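Local coordinates for phosphotriesterase family protein (PDB 3PNZ), which hydrolyses lactones, probably those of phosphorylated sugars, at a two-zinc centre in an amidohydrolase-fold barrel, at residues Y223-V228 against A233-D238; A246-R251 against V296-D301; A254-V259 against K306-E311. One frame throughout, in Å; residues are numbered along the deposited sequence.

Interaction 1 of 3, residues Y223-V228 against A233-D238; sequences YYHKQV and AFMSFD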
ATOM      1  N   TYR A 223      10.936 -20.129   4.160  1.00 17.20           N
ATOM      2  CA  TYR A 223      12.344 -19.779   4.304  1.00 17.99           C
ATOM      3  C   TYR A 223      12.583 -18.332   3.883  1.00 17.54           C
ATOM      4  O   TYR A 223      13.228 -17.560   4.598  1.00 18.05           O
ATOM      5  CB  TYR A 223      13.201 -20.728   3.471  1.00 18.88           C
ATOM      6  CG  TYR A 223      14.689 -20.556   3.639  1.00 19.31           C
ATOM      7  CD1 TYR A 223      15.419 -21.415   4.457  1.00 23.43           C
ATOM      8  CD2 TYR A 223      15.372 -19.549   2.972  1.00 19.03           C
ATOM      9  CE1 TYR A 223      16.786 -21.267   4.605  1.00 21.66           C
ATOM     10  CE2 TYR A 223      16.744 -19.401   3.111  1.00 19.52           C
ATOM     11  CZ  TYR A 223      17.441 -20.261   3.923  1.00 23.18           C
ATOM     12  OH  TYR A 223      18.799 -20.101   4.050  1.00 26.53           O
ATOM     13  N   TYR A 224      12.053 -17.975   2.717  1.00 15.74           N
ATOM     14  CA  TYR A 224      12.102 -16.602   2.217  1.00 16.28           C
ATOM     15  C   TYR A 224      11.395 -15.636   3.164  1.00 17.37           C
ATOM     16  O   TYR A 224      11.937 -14.585   3.502  1.00 15.23           O
ATOM     17  CB  TYR A 224      11.452 -16.572   0.831  1.00 15.74           C
ATOM     18  CG  TYR A 224      11.268 -15.216   0.178  1.00 17.64           C
ATOM     19  CD1 TYR A 224      12.361 -14.418  -0.151  1.00 17.79           C
ATOM     20  CD2 TYR A 224       9.996 -14.770  -0.180  1.00 16.68           C
ATOM     21  CE1 TYR A 224      12.187 -13.185  -0.800  1.00 21.37           C
ATOM     22  CE2 TYR A 224       9.814 -13.554  -0.826  1.00 17.53           C
ATOM     23  CZ  TYR A 224      10.907 -12.773  -1.134  1.00 18.07           C
ATOM     24  OH  TYR A 224      10.695 -11.579  -1.798  1.00 20.62           O
ATOM     25  N   HIS A 225      10.190 -15.984   3.604  1.00 16.74           N
ATOM     26  CA  HIS A 225       9.468 -15.106   4.529  1.00 16.53           C
ATOM     27  C   HIS A 225      10.271 -14.846   5.809  1.00 17.66           C
ATOM     28  O   HIS A 225      10.331 -13.713   6.286  1.00 16.68           O
ATOM     29  CB  HIS A 225       8.102 -15.690   4.870  1.00 17.91           C
ATOM     30  CG  HIS A 225       7.064 -15.420   3.831  1.00 16.68           C
ATOM     31  ND1 HIS A 225       5.779 -15.901   3.923  1.00 21.48           N
ATOM     32  CD2 HIS A 225       7.120 -14.710   2.680  1.00 19.25           C
ATOM     33  CE1 HIS A 225       5.081 -15.491   2.880  1.00 20.73           C
ATOM     34  NE2 HIS A 225       5.873 -14.768   2.108  1.00 17.60           N
ATOM     35  N   LYS A 226      10.899 -15.892   6.338  1.00 18.04           N
ATOM     36  CA  LYS A 226      11.722 -15.747   7.543  1.00 17.81           C
ATOM     37  C   LYS A 226      12.967 -14.890   7.290  1.00 17.15           C
ATOM     38  O   LYS A 226      13.368 -14.094   8.150  1.00 18.87           O
ATOM     39  CB  LYS A 226      12.111 -17.120   8.099  1.00 18.54           C
ATOM     40  CG  LYS A 226      13.013 -17.051   9.334  1.00 24.90           C
ATOM     41  CD  LYS A 226      12.974 -18.364  10.119  1.00 27.79           C
ATOM     42  CE  LYS A 226      13.762 -18.240  11.421  1.00 33.29           C
ATOM     43  NZ  LYS A 226      13.771 -19.522  12.180  1.00 34.63           N
ATOM     44  N   GLN A 227      13.585 -15.045   6.117  1.00 18.34           N
ATOM     45  CA  GLN A 227      14.703 -14.177   5.741  1.00 18.88           C
ATOM     46  C   GLN A 227      14.277 -12.714   5.760  1.00 19.19           C
ATOM     47  O   GLN A 227      14.993 -11.849   6.265  1.00 18.07           O
ATOM     48  CB  GLN A 227      15.216 -14.509   4.340  1.00 19.24           C
ATOM     49  CG  GLN A 227      16.056 -15.767   4.201  1.00 20.18           C
ATOM     50  CD  GLN A 227      16.426 -15.993   2.740  1.00 23.86           C
ATOM     51  OE1 GLN A 227      15.550 -16.182   1.894  1.00 24.15           O
ATOM     52  NE2 GLN A 227      17.719 -15.956   2.436  1.00 28.51           N
ATOM     53  N   VAL A 228      13.118 -12.431   5.181  1.00 15.69           N
ATOM     54  CA  VAL A 228      12.620 -11.060   5.151  1.00 15.74           C
ATOM     55  C   VAL A 228      12.286 -10.587   6.563  1.00 16.94           C
ATOM     56  O   VAL A 228      12.677  -9.494   6.973  1.00 16.22           O
ATOM     57  CB  VAL A 228      11.392 -10.923   4.238  1.00 16.32           C
ATOM     58  CG1 VAL A 228      10.792  -9.531   4.339  1.00 16.47           C
ATOM     59  CG2 VAL A 228      11.795 -11.205   2.798  1.00 16.75           C
ATOM     60  N   ALA A 233      11.503  -5.754   8.802  1.00 16.75           N
ATOM     61  CA  ALA A 233      10.491  -5.209   7.901  1.00 16.24           C
ATOM     62  C   ALA A 233       9.086  -5.721   8.198  1.00 14.79           C
ATOM     63  O   ALA A 233       8.885  -6.868   8.611  1.00 16.38           O
ATOM     64  CB  ALA A 233      10.849  -5.513   6.445  1.00 15.64           C
ATOM     65  N   PHE A 234       8.115  -4.856   7.957  1.00 15.87           N
ATOM     66  CA  PHE A 234       6.727  -5.264   7.986  1.00 16.25           C
ATOM     67  C   PHE A 234       6.433  -6.042   6.712  1.00 17.87           C
ATOM     68  O   PHE A 234       7.008  -5.761   5.658  1.00 16.27           O
ATOM     69  CB  PHE A 234       5.801  -4.055   8.113  1.00 16.15           C
ATOM     70  CG  PHE A 234       5.814  -3.434   9.491  1.00 15.98           C
ATOM     71  CD1 PHE A 234       4.904  -3.837  10.453  1.00 16.55           C
ATOM     72  CD2 PHE A 234       6.752  -2.465   9.819  1.00 17.75           C
ATOM     73  CE1 PHE A 234       4.914  -3.262  11.728  1.00 16.27           C
ATOM     74  CE2 PHE A 234       6.777  -1.890  11.083  1.00 19.47           C
ATOM     75  CZ  PHE A 234       5.854  -2.291  12.034  1.00 16.96           C
ATOM     76  N   MET A 235       5.539  -7.014   6.822  1.00 16.28           N
ATOM     77  CA  MET A 235       5.225  -7.896   5.697  1.00 16.46           C
ATOM     78  C   MET A 235       3.740  -7.870   5.461  1.00 16.43           C
ATOM     79  O   MET A 235       2.951  -8.241   6.335  1.00 16.32           O
ATOM     80  CB  MET A 235       5.721  -9.306   5.983  1.00 16.96           C
ATOM     81  CG  MET A 235       7.238  -9.326   6.141  1.00 18.30           C
ATOM     82  SD  MET A 235       7.852 -10.926   6.620  1.00 22.59           S
ATOM     83  CE  MET A 235       7.538 -11.832   5.086  1.00 18.23           C
ATOM     84  N   SER A 236       3.361  -7.395   4.280  1.00 17.70           N
ATOM     85  CA  SER A 236       1.970  -7.167   3.956  1.00 16.44           C
ATOM     86  C   SER A 236       1.385  -8.366   3.211  1.00 20.09           C
ATOM     87  O   SER A 236       1.836  -8.717   2.114  1.00 17.96           O
ATOM     88  CB  SER A 236       1.822  -5.889   3.122  1.00 20.26           C
ATOM     89  OG  SER A 236       0.457  -5.635   2.828  1.00 22.47           O
ATOM     90  N   PHE A 237       0.396  -9.000   3.831  1.00 17.50           N
ATOM     91  CA  PHE A 237      -0.392 -10.040   3.176  1.00 17.20           C
ATOM     92  C   PHE A 237      -1.650  -9.357   2.660  1.00 18.75           C
ATOM     93  O   PHE A 237      -2.625  -9.182   3.395  1.00 18.81           O
ATOM     94  CB  PHE A 237      -0.708 -11.176   4.156  1.00 18.14           C
ATOM     95  CG  PHE A 237       0.485 -12.020   4.494  1.00 17.93           C
ATOM     96  CD1 PHE A 237       0.616 -13.311   3.989  1.00 19.20           C
ATOM     97  CD2 PHE A 237       1.502 -11.514   5.295  1.00 18.88           C
ATOM     98  CE1 PHE A 237       1.730 -14.079   4.283  1.00 18.97           C
ATOM     99  CE2 PHE A 237       2.628 -12.274   5.597  1.00 19.95           C
ATOM    100  CZ  PHE A 237       2.744 -13.562   5.090  1.00 22.38           C
ATOM    101  N   ASP A 238      -1.617  -8.940   1.397  1.00 20.03           N
ATOM    102  CA  ASP A 238      -2.658  -8.045   0.895  1.00 19.16           C
ATOM    103  C   ASP A 238      -3.436  -8.630  -0.271  1.00 20.51           C
ATOM    104  O   ASP A 238      -4.122  -7.911  -0.996  1.00 23.70           O
ATOM    105  CB  ASP A 238      -2.063  -6.675   0.541  1.00 20.28           C
ATOM    106  CG  ASP A 238      -0.786  -6.792  -0.247  1.00 23.48           C
ATOM    107  OD1 ASP A 238      -0.783  -7.554  -1.234  1.00 23.75           O
ATOM    108  OD2 ASP A 238       0.217  -6.136   0.113  1.00 21.31           O
TER
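Met235 on strand 234-237 points at helix 222-229 and meets His225 and Val228; helix and strand are the second and third elements of the beta-alpha-beta unit 211-213, 222-229, 234-237 in the barrel of the amidohydrolase fold. The two short axes run at 139° and approach to 9.9 Å, which leaves room for one layer of side chains. From CB the methionine starts with CG anti to its carbonyl carbon, and CG lies 4.0 Å from Val228 CG1. The next atom, SD, touches the same methyl and also comes near the backbone oxygen of His225. A bend at chi3 (70°) then brings CE to His225, where it rests 3.6 Å from His225 O and 3.8 Å from His225 CD2, with Val228 CB also beside it. The imidazole is shared with a second strand residue: Phe237 turns its ring edge toward the His225 face in an offset edge-to-face pair, planes at 77°. Outside the two segments, His225 NE2 is hydrogen-bonded to Met216 O, a bond that helps fix the rotation of this buried ring, while helix 248-260 packs on Phe237. The closest atoms of the aromatic pair are His225 CE1 and Phe237 CZ, 3.8 Å apart.

Interaction 2 of 3, residues A246-R251 against V296-D301; sequences APESAR and VPRFID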
ATOM      1  N   ALA A 246      -4.007 -18.085  -4.661  1.00 20.58           N
ATOM      2  CA  ALA A 246      -3.853 -19.135  -3.657  1.00 20.28           C
ATOM      3  C   ALA A 246      -5.151 -19.292  -2.890  1.00 18.02           C
ATOM      4  O   ALA A 246      -5.915 -18.341  -2.783  1.00 18.10           O
ATOM      5  CB  ALA A 246      -2.720 -18.786  -2.692  1.00 20.85           C
ATOM      6  N   PRO A 247      -5.407 -20.492  -2.344  1.00 18.01           N
ATOM      7  CA  PRO A 247      -6.570 -20.643  -1.459  1.00 16.35           C
ATOM      8  C   PRO A 247      -6.305 -19.890  -0.167  1.00 18.36           C
ATOM      9  O   PRO A 247      -5.143 -19.694   0.204  1.00 19.10           O
ATOM     10  CB  PRO A 247      -6.617 -22.148  -1.189  1.00 20.00           C
ATOM     11  CG  PRO A 247      -5.212 -22.621  -1.422  1.00 22.84           C
ATOM     12  CD  PRO A 247      -4.668 -21.756  -2.515  1.00 21.10           C
ATOM     13  N   GLU A 248      -7.362 -19.468   0.506  1.00 15.94           N
ATOM     14  CA  GLU A 248      -7.195 -18.692   1.724  1.00 18.60           C
ATOM     15  C   GLU A 248      -6.385 -19.449   2.768  1.00 18.42           C
ATOM     16  O   GLU A 248      -5.589 -18.857   3.496  1.00 18.73           O
ATOM     17  CB  GLU A 248      -8.553 -18.295   2.303  1.00 18.81           C
ATOM     18  CG  GLU A 248      -8.445 -17.089   3.206  1.00 20.13           C
ATOM     19  CD  GLU A 248      -7.788 -15.925   2.491  1.00 21.72           C
ATOM     20  OE1 GLU A 248      -6.749 -15.433   2.984  1.00 22.97           O
ATOM     21  OE2 GLU A 248      -8.302 -15.521   1.425  1.00 23.24           O
ATOM     22  N   SER A 249      -6.609 -20.756   2.857  1.00 18.37           N
ATOM     23  CA  SER A 249      -5.853 -21.598   3.771  1.00 18.22           C
ATOM     24  C   SER A 249      -4.343 -21.444   3.617  1.00 18.36           C
ATOM     25  O   SER A 249      -3.604 -21.536   4.598  1.00 18.88           O
ATOM     26  CB  SER A 249      -6.236 -23.068   3.575  1.00 18.64           C
ATOM     27  OG  SER A 249      -6.218 -23.401   2.195  1.00 18.45           O
ATOM     28  N   ALA A 250      -3.878 -21.237   2.388  1.00 17.95           N
ATOM     29  CA  ALA A 250      -2.443 -21.109   2.140  1.00 17.58           C
ATOM     30  C   ALA A 250      -1.900 -19.790   2.685  1.00 17.80           C
ATOM     31  O   ALA A 250      -0.813 -19.753   3.272  1.00 17.27           O
ATOM     32  CB  ALA A 250      -2.132 -21.244   0.653  1.00 17.74           C
ATOM     33  N   ARG A 251      -2.649 -18.710   2.490  1.00 16.17           N
ATOM     34  CA  ARG A 251      -2.244 -17.428   3.071  1.00 16.39           C
ATOM     35  C   ARG A 251      -2.229 -17.527   4.595  1.00 19.27           C
ATOM     36  O   ARG A 251      -1.273 -17.099   5.257  1.00 18.19           O
ATOM     37  CB  ARG A 251      -3.151 -16.286   2.593  1.00 18.39           C
ATOM     38  CG  ARG A 251      -2.853 -15.814   1.161  1.00 19.63           C
ATOM     39  CD  ARG A 251      -3.807 -14.712   0.702  1.00 19.04           C
ATOM     40  NE  ARG A 251      -5.135 -15.257   0.425  1.00 21.83           N
ATOM     41  CZ  ARG A 251      -5.499 -15.754  -0.753  1.00 20.83           C
ATOM     42  NH1 ARG A 251      -4.644 -15.755  -1.774  1.00 19.80           N
ATOM     43  NH2 ARG A 251      -6.721 -16.243  -0.912  1.00 21.23           N
ATOM     44  N   VAL A 296     -11.921 -12.147   9.047  1.00 20.82           N
ATOM     45  CA  VAL A 296     -11.563 -12.056  10.460  1.00 21.32           C
ATOM     46  C   VAL A 296     -12.163 -13.202  11.295  1.00 19.72           C
ATOM     47  O   VAL A 296     -11.438 -13.894  12.001  1.00 20.62           O
ATOM     48  CB  VAL A 296     -11.903 -10.659  11.035  1.00 23.37           C
ATOM     49  CG1 VAL A 296     -11.928 -10.694  12.559  1.00 24.45           C
ATOM     50  CG2 VAL A 296     -10.895  -9.637  10.531  1.00 22.56           C
ATOM     51  N   PRO A 297     -13.485 -13.417  11.207  1.00 22.47           N
ATOM     52  CA  PRO A 297     -14.057 -14.520  11.988  1.00 25.59           C
ATOM     53  C   PRO A 297     -13.462 -15.875  11.615  1.00 22.80           C
ATOM     54  O   PRO A 297     -13.254 -16.716  12.485  1.00 22.22           O
ATOM     55  CB  PRO A 297     -15.548 -14.463  11.640  1.00 25.36           C
ATOM     56  CG  PRO A 297     -15.788 -13.057  11.222  1.00 30.41           C
ATOM     57  CD  PRO A 297     -14.521 -12.615  10.536  1.00 23.43           C
ATOM     58  N   ARG A 298     -13.177 -16.090  10.336  1.00 20.76           N
ATOM     59  CA  ARG A 298     -12.580 -17.362   9.939  1.00 21.62           C
ATOM     60  C   ARG A 298     -11.166 -17.493  10.476  1.00 21.33           C
ATOM     61  O   ARG A 298     -10.787 -18.542  11.004  1.00 22.08           O
ATOM     62  CB  ARG A 298     -12.574 -17.533   8.424  1.00 20.85           C
ATOM     63  CG  ARG A 298     -11.929 -18.855   8.027  1.00 24.80           C
ATOM     64  CD  ARG A 298     -11.144 -18.736   6.766  1.00 26.97           C
ATOM     65  NE  ARG A 298     -10.114 -19.767   6.681  1.00 24.20           N
ATOM     66  CZ  ARG A 298      -9.897 -20.512   5.607  1.00 19.82           C
ATOM     67  NH1 ARG A 298      -8.923 -21.418   5.612  1.00 19.57           N
ATOM     68  NH2 ARG A 298     -10.662 -20.353   4.534  1.00 21.24           N
ATOM     69  N   PHE A 299     -10.374 -16.429  10.346  1.00 20.18           N
ATOM     70  CA  PHE A 299      -9.010 -16.473  10.851  1.00 20.82           C
ATOM     71  C   PHE A 299      -8.972 -16.740  12.351  1.00 24.13           C
ATOM     72  O   PHE A 299      -8.181 -17.555  12.830  1.00 22.33           O
ATOM     73  CB  PHE A 299      -8.235 -15.191  10.546  1.00 19.79           C
ATOM     74  CG  PHE A 299      -6.858 -15.195  11.138  1.00 21.69           C
ATOM     75  CD1 PHE A 299      -5.814 -15.826  10.477  1.00 20.11           C
ATOM     76  CD2 PHE A 299      -6.620 -14.638  12.386  1.00 22.65           C
ATOM     77  CE1 PHE A 299      -4.542 -15.863  11.036  1.00 21.63           C
ATOM     78  CE2 PHE A 299      -5.355 -14.679  12.945  1.00 25.35           C
ATOM     79  CZ  PHE A 299      -4.319 -15.290  12.271  1.00 21.16           C
ATOM     80  N   ILE A 300      -9.818 -16.036  13.093  1.00 21.44           N
ATOM     81  CA  ILE A 300      -9.882 -16.234  14.531  1.00 23.58           C
ATOM     82  C   ILE A 300     -10.179 -17.694  14.850  1.00 24.07           C
ATOM     83  O   ILE A 300      -9.482 -18.318  15.653  1.00 24.43           O
ATOM     84  CB  ILE A 300     -10.925 -15.307  15.180  1.00 24.83           C
ATOM     85  CG1 ILE A 300     -10.469 -13.852  15.064  1.00 24.59           C
ATOM     86  CG2 ILE A 300     -11.138 -15.684  16.640  1.00 27.85           C
ATOM     87  CD1 ILE A 300     -11.503 -12.839  15.536  1.00 26.43           C
ATOM     88  N   ASP A 301     -11.192 -18.243  14.187  1.00 22.69           N
ATOM     89  CA  ASP A 301     -11.613 -19.617  14.436  1.00 25.53           C
ATOM     90  C   ASP A 301     -10.508 -20.600  14.083  1.00 28.02           C
ATOM     91  O   ASP A 301     -10.158 -21.466  14.883  1.00 26.46           O
ATOM     92  CB  ASP A 301     -12.882 -19.943  13.651  1.00 25.82           C
ATOM     93  CG  ASP A 301     -13.492 -21.269  14.061  1.00 33.76           C
ATOM     94  OD1 ASP A 301     -13.849 -22.069  13.170  1.00 31.10           O
ATOM     95  OD2 ASP A 301     -13.603 -21.510  15.283  1.00 35.41           O
TER
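Even at Ser249 and Phe299, the closest pair of alpha carbons, the backbones of 246-251 and 296-301 stay 9.3 Å apart, so the gap is bridged by one long side chain, Arg298, laid against the first turn of helix 248-260. It leaves its own helix with CG anti to the backbone N (chi1 179°) and, after a bend at chi2, ends against Glu248 and Ser249. Its guanidinium presents one face to the aliphatic part of Glu248, with CB 3.7 Å from Arg298 NH2, while Arg298 NH1 lies 3.6 Å from Ser249 CA. No hydrogen bond crosses here; the charge of Arg298 is met within its own helix by a salt bridge to Glu302. These two helices belong to the outer layer around the barrel of the amidohydrolase fold, and Pro247 occupies the N-cap position of the first. Glu248 turns its carboxylate away from Arg298, through a bend at chi2, and toward Arg251, which grips it side-on: Arg251 NE and NH2 each give a hydrogen bond to one oxygen, OE1 and OE2, of Glu248, together a salt bridge, with Arg251 NH2 to Glu248 OE2 at 2.9 Å. Both nitrogens point at the acid within the guanidinium plane but reach its oxygens from above the carboxylate plane. Ala241 N gives Glu248 OE2 a further hydrogen bond.

Interaction 3 of 3, residues A254-V259 against K306-E311; sequences AILYLV and KGFDGE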
ATOM      1  N   ALA A 254       0.719 -19.395   5.999  1.00 17.77           N
ATOM      2  CA  ALA A 254       1.964 -18.639   5.892  1.00 18.68           C
ATOM      3  C   ALA A 254       2.038 -17.609   7.017  1.00 17.58           C
ATOM      4  O   ALA A 254       3.091 -17.391   7.616  1.00 18.24           O
ATOM      5  CB  ALA A 254       2.061 -17.955   4.523  1.00 18.44           C
ATOM      6  N   ILE A 255       0.909 -16.967   7.292  1.00 16.65           N
ATOM      7  CA  ILE A 255       0.834 -16.020   8.400  1.00 18.84           C
ATOM      8  C   ILE A 255       1.147 -16.724   9.717  1.00 20.53           C
ATOM      9  O   ILE A 255       1.964 -16.247  10.506  1.00 18.23           O
ATOM     10  CB  ILE A 255      -0.546 -15.351   8.465  1.00 18.33           C
ATOM     11  CG1 ILE A 255      -0.689 -14.355   7.312  1.00 17.46           C
ATOM     12  CG2 ILE A 255      -0.751 -14.638   9.810  1.00 18.37           C
ATOM     13  CD1 ILE A 255      -2.085 -13.848   7.113  1.00 17.72           C
ATOM     14  N   LEU A 256       0.517 -17.874   9.940  1.00 17.96           N
ATOM     15  CA  LEU A 256       0.703 -18.592  11.198  1.00 20.78           C
ATOM     16  C   LEU A 256       2.114 -19.157  11.343  1.00 20.26           C
ATOM     17  O   LEU A 256       2.624 -19.274  12.459  1.00 20.29           O
ATOM     18  CB  LEU A 256      -0.362 -19.679  11.376  1.00 18.73           C
ATOM     19  CG  LEU A 256      -1.785 -19.144  11.558  1.00 19.76           C
ATOM     20  CD1 LEU A 256      -2.763 -20.304  11.642  1.00 20.83           C
ATOM     21  CD2 LEU A 256      -1.869 -18.263  12.803  1.00 21.49           C
ATOM     22  N   TYR A 257       2.766 -19.487  10.232  1.00 18.26           N
ATOM     23  CA  TYR A 257       4.180 -19.861  10.321  1.00 19.66           C
ATOM     24  C   TYR A 257       5.009 -18.701  10.866  1.00 20.31           C
ATOM     25  O   TYR A 257       5.853 -18.883  11.755  1.00 20.37           O
ATOM     26  CB  TYR A 257       4.748 -20.319   8.970  1.00 20.11           C
ATOM     27  CG  TYR A 257       6.242 -20.511   9.028  1.00 18.40           C
ATOM     28  CD1 TYR A 257       6.791 -21.620   9.661  1.00 24.84           C
ATOM     29  CD2 TYR A 257       7.105 -19.570   8.483  1.00 19.75           C
ATOM     30  CE1 TYR A 257       8.162 -21.797   9.737  1.00 22.16           C
ATOM     31  CE2 TYR A 257       8.487 -19.737   8.554  1.00 19.66           C
ATOM     32  CZ  TYR A 257       9.004 -20.851   9.177  1.00 23.68           C
ATOM     33  OH  TYR A 257      10.367 -21.014   9.247  1.00 26.43           O
ATOM     34  N   LEU A 258       4.783 -17.506  10.331  1.00 18.14           N
ATOM     35  CA  LEU A 258       5.527 -16.340  10.804  1.00 17.32           C
ATOM     36  C   LEU A 258       5.210 -16.078  12.278  1.00 18.11           C
ATOM     37  O   LEU A 258       6.112 -15.756  13.053  1.00 18.86           O
ATOM     38  CB  LEU A 258       5.238 -15.104   9.948  1.00 18.34           C
ATOM     39  CG  LEU A 258       5.979 -15.084   8.600  1.00 18.37           C
ATOM     40  CD1 LEU A 258       5.423 -13.987   7.698  1.00 20.21           C
ATOM     41  CD2 LEU A 258       7.495 -14.897   8.807  1.00 19.22           C
ATOM     42  N   VAL A 259       3.946 -16.242  12.665  1.00 17.61           N
ATOM     43  CA  VAL A 259       3.585 -16.089  14.079  1.00 18.80           C
ATOM     44  C   VAL A 259       4.356 -17.105  14.918  1.00 20.86           C
ATOM     45  O   VAL A 259       4.945 -16.758  15.947  1.00 20.78           O
ATOM     46  CB  VAL A 259       2.071 -16.209  14.330  1.00 18.68           C
ATOM     47  CG1 VAL A 259       1.769 -16.186  15.833  1.00 17.83           C
ATOM     48  CG2 VAL A 259       1.317 -15.083  13.628  1.00 19.91           C
ATOM     49  N   LYS A 306      -5.949 -24.102  15.769  1.00 31.35           N
ATOM     50  CA  LYS A 306      -4.560 -24.538  15.649  1.00 29.11           C
ATOM     51  C   LYS A 306      -3.697 -24.154  16.849  1.00 30.29           C
ATOM     52  O   LYS A 306      -2.480 -24.344  16.831  1.00 30.83           O
ATOM     53  CB  LYS A 306      -3.935 -24.014  14.354  1.00 31.64           C
ATOM     54  CG  LYS A 306      -4.662 -24.458  13.091  1.00 32.44           C
ATOM     55  CD  LYS A 306      -3.678 -24.756  11.978  1.00 40.94           C
ATOM     56  CE  LYS A 306      -4.133 -24.192  10.639  1.00 41.73           C
ATOM     57  NZ  LYS A 306      -5.299 -24.907  10.051  1.00 37.78           N
ATOM     58  N   GLY A 307      -4.318 -23.609  17.889  1.00 30.19           N
ATOM     59  CA  GLY A 307      -3.607 -23.357  19.132  1.00 30.33           C
ATOM     60  C   GLY A 307      -3.080 -21.945  19.326  1.00 34.85           C
ATOM     61  O   GLY A 307      -2.367 -21.668  20.291  1.00 32.75           O
ATOM     62  N   PHE A 308      -3.431 -21.040  18.421  1.00 28.85           N
ATOM     63  CA  PHE A 308      -2.982 -19.656  18.550  1.00 30.49           C
ATOM     64  C   PHE A 308      -4.033 -18.811  19.276  1.00 30.68           C
ATOM     65  O   PHE A 308      -5.135 -19.280  19.555  1.00 30.82           O
ATOM     66  CB  PHE A 308      -2.668 -19.061  17.167  1.00 28.37           C
ATOM     67  CG  PHE A 308      -1.573 -19.785  16.416  1.00 26.23           C
ATOM     68  CD1 PHE A 308      -0.246 -19.379  16.528  1.00 27.62           C
ATOM     69  CD2 PHE A 308      -1.872 -20.852  15.577  1.00 28.47           C
ATOM     70  CE1 PHE A 308       0.766 -20.043  15.830  1.00 25.90           C
ATOM     71  CE2 PHE A 308      -0.869 -21.517  14.877  1.00 26.91           C
ATOM     72  CZ  PHE A 308       0.452 -21.107  15.001  1.00 27.51           C
ATOM     73  N   ASP A 309      -3.683 -17.569  19.590  1.00 27.64           N
ATOM     74  CA  ASP A 309      -4.632 -16.626  20.172  1.00 29.97           C
ATOM     75  C   ASP A 309      -5.194 -15.764  19.048  1.00 25.87           C
ATOM     76  O   ASP A 309      -4.681 -14.681  18.765  1.00 24.26           O
ATOM     77  CB  ASP A 309      -3.928 -15.759  21.220  1.00 28.65           C
ATOM     78  CG  ASP A 309      -4.892 -14.899  22.030  1.00 30.85           C
ATOM     79  OD1 ASP A 309      -5.998 -14.586  21.538  1.00 28.89           O
ATOM     80  OD2 ASP A 309      -4.524 -14.512  23.164  1.00 32.92           O
ATOM     81  N   GLY A 310      -6.240 -16.259  18.399  1.00 23.93           N
ATOM     82  CA  GLY A 310      -6.774 -15.635  17.198  1.00 25.50           C
ATOM     83  C   GLY A 310      -7.179 -14.184  17.373  1.00 24.37           C
ATOM     84  O   GLY A 310      -6.885 -13.329  16.535  1.00 22.55           O
ATOM     85  N   GLU A 311      -7.863 -13.898  18.474  1.00 25.02           N
ATOM     86  CA  GLU A 311      -8.336 -12.545  18.725  1.00 24.94           C
ATOM     87  C   GLU A 311      -7.172 -11.578  18.923  1.00 22.44           C
ATOM     88  O   GLU A 311      -7.193 -10.455  18.416  1.00 23.98           O
ATOM     89  CB  GLU A 311      -9.272 -12.529  19.942  1.00 29.54           C
ATOM     90  CG  GLU A 311     -10.547 -13.349  19.747  1.00 32.89           C
ATOM     91  CD  GLU A 311     -10.387 -14.840  20.090  1.00 39.52           C
ATOM     92  OE1 GLU A 311      -9.239 -15.349  20.160  1.00 37.47           O
ATOM     93  OE2 GLU A 311     -11.431 -15.508  20.287  1.00 47.69           O
TER
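Leu256 sits squarely over one face of the Phe308 ring: its CD2 is 3.9 Å from the ring centroid and only 13° off the normal, a well-centred CH-pi contact. The leucine lies across the ring, with CD1 reaching Phe308 CE2 at 3.9 Å and CB near the far end at CZ. Val259, about one turn later, and Phe308 slide past each other in opposite directions, Val259 CG1 3.8 Å from Phe308 CD1. Because Val259 CG1 stands anti to the backbone N (chi1 174°), this branch is the one brought to the phenylalanine. Phe308 follows a Schellman motif that ends helix 289-305: Gly307, at positive phi, is its C-prime residue, and Phe308 N bonds back to Ala303 O. Asp309 then N-caps helix 310-325, its OD1 bonded to Lys312 N, so Phe308 stands in the short link between two outer helices of the barrel and packs on Leu256 and Val259 of helix 248-260. Lys306 adds a looser apolar touch, its CE 4.2 Å from Leu256 CD1, while its ammonium continues to a salt bridge with Glu302 OE2. Leu313 of helix 310-325 touches both Val259 and Phe308.

How the interactions relate
Helix 248-260 carries one side of both interaction 2 and interaction 3, whose centres are 10 Å apart, and it directly follows strand 234-237 of interaction 1. The contacts therefore step outward from barrel strand to peripheral helices. Interaction 1 passes into interaction 3 through Phe237, whose CD1 is 3.7 Å from Ile255 CG1 and whose CZ is 3.8 Å from Leu258 CD1. Phe299, in segment 296-301 of interaction 2, packs on interaction 3, its CZ 3.9 Å from Leu256 CD2. Interactions 1 and 2 do not touch. The Phe237 side chain is about 13 Å from a zinc ion, and the next residue, Asp238, is hydrogen-bonded to the zinc ligand His215.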